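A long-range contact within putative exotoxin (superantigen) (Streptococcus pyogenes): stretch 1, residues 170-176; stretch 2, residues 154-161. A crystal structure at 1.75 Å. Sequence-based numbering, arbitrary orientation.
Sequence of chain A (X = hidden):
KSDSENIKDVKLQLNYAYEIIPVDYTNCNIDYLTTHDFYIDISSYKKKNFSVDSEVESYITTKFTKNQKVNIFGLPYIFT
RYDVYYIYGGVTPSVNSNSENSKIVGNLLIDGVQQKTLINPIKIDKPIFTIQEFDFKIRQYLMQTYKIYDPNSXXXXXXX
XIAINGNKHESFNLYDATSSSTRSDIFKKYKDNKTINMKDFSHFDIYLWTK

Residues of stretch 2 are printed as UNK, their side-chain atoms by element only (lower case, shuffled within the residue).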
# COMPACT_ATOMS: atom_id res chain seq x y z
N GLU A 170 -8.70 -11.03 -23.68
CA GLU A 170 -7.49 -10.37 -23.19
C GLU A 170 -6.66 -11.42 -22.47
O GLU A 170 -7.21 -12.26 -21.75
CB GLU A 170 -7.85 -9.24 -22.21
CG GLU A 170 -8.35 -7.96 -22.85
CD GLU A 170 -7.28 -7.24 -23.65
OE1 GLU A 170 -6.09 -7.58 -23.48
OE2 GLU A 170 -7.62 -6.33 -24.44
N SER A 171 -5.35 -11.38 -22.66
CA SER A 171 -4.45 -12.34 -22.03
C SER A 171 -3.25 -11.61 -21.45
O SER A 171 -2.63 -10.80 -22.14
CB SER A 171 -3.99 -13.39 -23.04
OG SER A 171 -3.13 -14.34 -22.42
N PHE A 172 -2.92 -11.92 -20.20
CA PHE A 172 -1.80 -11.27 -19.51
C PHE A 172 -0.92 -12.26 -18.77
O PHE A 172 -1.40 -13.17 -18.11
CB PHE A 172 -2.35 -10.26 -18.51
CG PHE A 172 -3.27 -9.25 -19.13
CD1 PHE A 172 -2.75 -8.18 -19.84
CD2 PHE A 172 -4.64 -9.41 -19.05
CE1 PHE A 172 -3.60 -7.28 -20.47
CE2 PHE A 172 -5.50 -8.52 -19.67
CZ PHE A 172 -4.97 -7.45 -20.39
N ASN A 173 0.39 -12.07 -18.90
CA ASN A 173 1.38 -12.91 -18.24
C ASN A 173 1.36 -12.59 -16.75
O ASN A 173 1.48 -11.44 -16.35
CB ASN A 173 2.76 -12.62 -18.84
CG ASN A 173 3.87 -13.41 -18.18
OD1 ASN A 173 3.63 -14.39 -17.47
ND2 ASN A 173 5.10 -13.00 -18.43
N LEU A 174 1.20 -13.62 -15.92
CA LEU A 174 1.15 -13.43 -14.47
C LEU A 174 2.53 -13.42 -13.82
O LEU A 174 2.69 -13.07 -12.65
CB LEU A 174 0.29 -14.53 -13.82
CG LEU A 174 -1.22 -14.36 -14.02
CD1 LEU A 174 -1.94 -15.60 -13.52
CD2 LEU A 174 -1.70 -13.12 -13.27
N TYR A 175 3.55 -13.79 -14.60
CA TYR A 175 4.91 -13.81 -14.09
C TYR A 175 5.75 -12.84 -14.92
O TYR A 175 6.85 -13.16 -15.37
CB TYR A 175 5.46 -15.24 -14.18
CG TYR A 175 4.77 -16.18 -13.21
CD1 TYR A 175 3.57 -16.81 -13.54
CD2 TYR A 175 5.27 -16.36 -11.92
CE1 TYR A 175 2.89 -17.60 -12.61
CE2 TYR A 175 4.60 -17.15 -10.98
CZ TYR A 175 3.41 -17.76 -11.33
OH TYR A 175 2.75 -18.52 -10.39
N ASP A 176 5.20 -11.64 -15.09
CA ASP A 176 5.83 -10.59 -15.88
C ASP A 176 6.83 -9.70 -15.15
O ASP A 176 6.57 -8.52 -14.90
CB ASP A 176 4.74 -9.73 -16.54
CG ASP A 176 3.78 -9.11 -15.53
OD1 ASP A 176 3.49 -9.74 -14.50
OD2 ASP A 176 3.30 -7.98 -15.80
N UNK A 154 4.57 -24.74 -6.91
CA UNK A 154 5.05 -25.29 -8.18
C UNK A 154 4.78 -24.45 -9.42
O UNK A 154 5.32 -24.73 -10.49
c UNK A 154 3.38 -25.46 -6.43
c UNK A 154 4.32 -26.63 -8.24
c UNK A 154 2.99 -26.29 -7.64
N UNK A 155 3.96 -23.41 -9.28
CA UNK A 155 3.61 -22.56 -10.40
C UNK A 155 4.77 -21.66 -10.82
O UNK A 155 5.30 -20.90 -10.02
c UNK A 155 -0.50 -24.26 -8.06
c UNK A 155 0.84 -23.74 -9.98
c UNK A 155 -0.07 -24.57 -9.34
c UNK A 155 0.87 -22.29 -8.08
o UNK A 155 -1.39 -25.10 -7.43
c UNK A 155 2.38 -21.73 -10.03
c UNK A 155 -0.04 -23.12 -7.42
c UNK A 155 1.33 -22.59 -9.36
N UNK A 156 5.17 -21.77 -12.08
CA UNK A 156 6.28 -20.99 -12.61
C UNK A 156 5.91 -20.26 -13.90
O UNK A 156 6.72 -19.51 -14.45
c UNK A 156 7.50 -21.88 -12.87
c UNK A 156 8.31 -23.94 -14.16
c UNK A 156 7.14 -23.03 -13.81
c UNK A 156 8.02 -22.42 -11.54
N UNK A 157 4.69 -20.49 -14.37
CA UNK A 157 4.17 -19.84 -15.58
C UNK A 157 2.66 -19.69 -15.38
O UNK A 157 2.03 -20.52 -14.73
c UNK A 157 5.89 -21.00 -17.09
c UNK A 157 6.03 -21.92 -18.30
c UNK A 157 4.43 -20.70 -16.82
n UNK A 157 7.64 -23.26 -19.65
c UNK A 157 7.49 -22.30 -18.52
N UNK A 158 2.09 -18.63 -15.93
CA UNK A 158 0.66 -18.43 -15.77
C UNK A 158 0.11 -17.28 -16.59
O UNK A 158 0.84 -16.33 -16.89
N UNK A 159 -1.16 -17.36 -16.94
CA UNK A 159 -1.81 -16.31 -17.71
C UNK A 159 -3.20 -16.04 -17.20
O UNK A 159 -3.89 -16.94 -16.71
c UNK A 159 -1.92 -16.70 -19.19
c UNK A 159 -0.61 -16.97 -19.91
n UNK A 159 1.16 -18.54 -19.44
o UNK A 159 -0.90 -19.34 -19.80
c UNK A 159 -0.13 -18.39 -19.71
N UNK A 160 -3.62 -14.79 -17.31
CA UNK A 160 -4.95 -14.38 -16.91
C UNK A 160 -5.63 -14.00 -18.21
O UNK A 160 -5.14 -13.14 -18.94
c UNK A 160 -5.96 -11.22 -14.85
c UNK A 160 -7.31 -13.28 -15.32
c UNK A 160 -6.19 -12.38 -15.82
c UNK A 160 -4.90 -13.17 -15.97
N UNK A 161 -6.75 -14.65 -18.51
CA UNK A 161 -7.48 -14.34 -19.73
C UNK A 161 -8.87 -13.84 -19.39
O UNK A 161 -9.59 -14.47 -18.62
o UNK A 161 -7.37 -17.82 -22.34
c UNK A 161 -6.39 -17.05 -22.28
o UNK A 161 -5.51 -16.98 -23.16
c UNK A 161 -6.25 -16.16 -21.06
c UNK A 161 -7.59 -15.57 -20.63
O HOH W 1 4.14 -17.04 -17.42

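At position 154, three side-chain carbons close a ring onto the backbone nitrogen, and none comes near stretch 1; this is P154. Position 155 carries one carbon followed by a six-membered carbon ring bearing one oxygen; its CB lies 3.3 Å from Y175 OH, although the end of its side chain leads away from the contact. This is the signature of tyrosine, Y155.

Position 156 has four carbons, forked at the first, with one arm two carbons long. Its CA-to-CB bond points away from stretch 1, and it is the backbone that meets stretch 1, its O lying over one face of the Y175 ring; this is I156. Position 157 holds four carbons in a row ending in nitrogen, with chi2 to chi4 all t. Its CA-to-CB bond also points away from stretch 1, and its backbone C is 3.5 Å from Y175 CE1; this is K157.

Position 158 has no side-chain atoms and is therefore G158. The absence matters, because an ideal CB here would point toward stretch 1 and sit only 3.1 Å from Y175 CE1, a tight approach. The ring instead packs close to the bare backbone, with Y175 CD1 3.3 Å from G158 N.

Position 159 shows three carbons, the third carrying one oxygen and one nitrogen. It pairs with N173, and its CB is 4.2 Å from S171 OG; this is Q159. At position 160 four carbons fork at the second. The residue shares a face of the sheet with its partner F172, and its CB also packs 4.2 Å from L174 CD2, giving L160. Position 161 has three carbons, the third bearing two oxygens. It lies on the same face as S171, and one of its two oxygens lies 3.6 Å from S171 OG; this is E161.

The contact is built on two antiparallel strands. F172 and L160 form a hydrogen-bonded pair through F172 N to L160 O (2.8 Å) and L160 N to F172 O (2.9 Å), while L174 N to G158 O (2.9 Å) is nearly linear and carries the ladder beyond the strand of stretch 1. At the non-hydrogen-bonded pairs, CA-H...O contacts bring the backbones together, as at E161 CA and E170 O (2.9 Å). Where the register loosens, N173 OD1 accepts from Y175 N (2.9 Å) within its own stretch and from a water (2.7 Å) that in turn accepts from G158 N (3.0 Å). The strand pairing thus gives way to a mixed end, where the Y175 ring packs against the backbone from I156 to G158 and a water joins the two chain segments.

Stretch 2, residues 154-161: PYIKGQLE
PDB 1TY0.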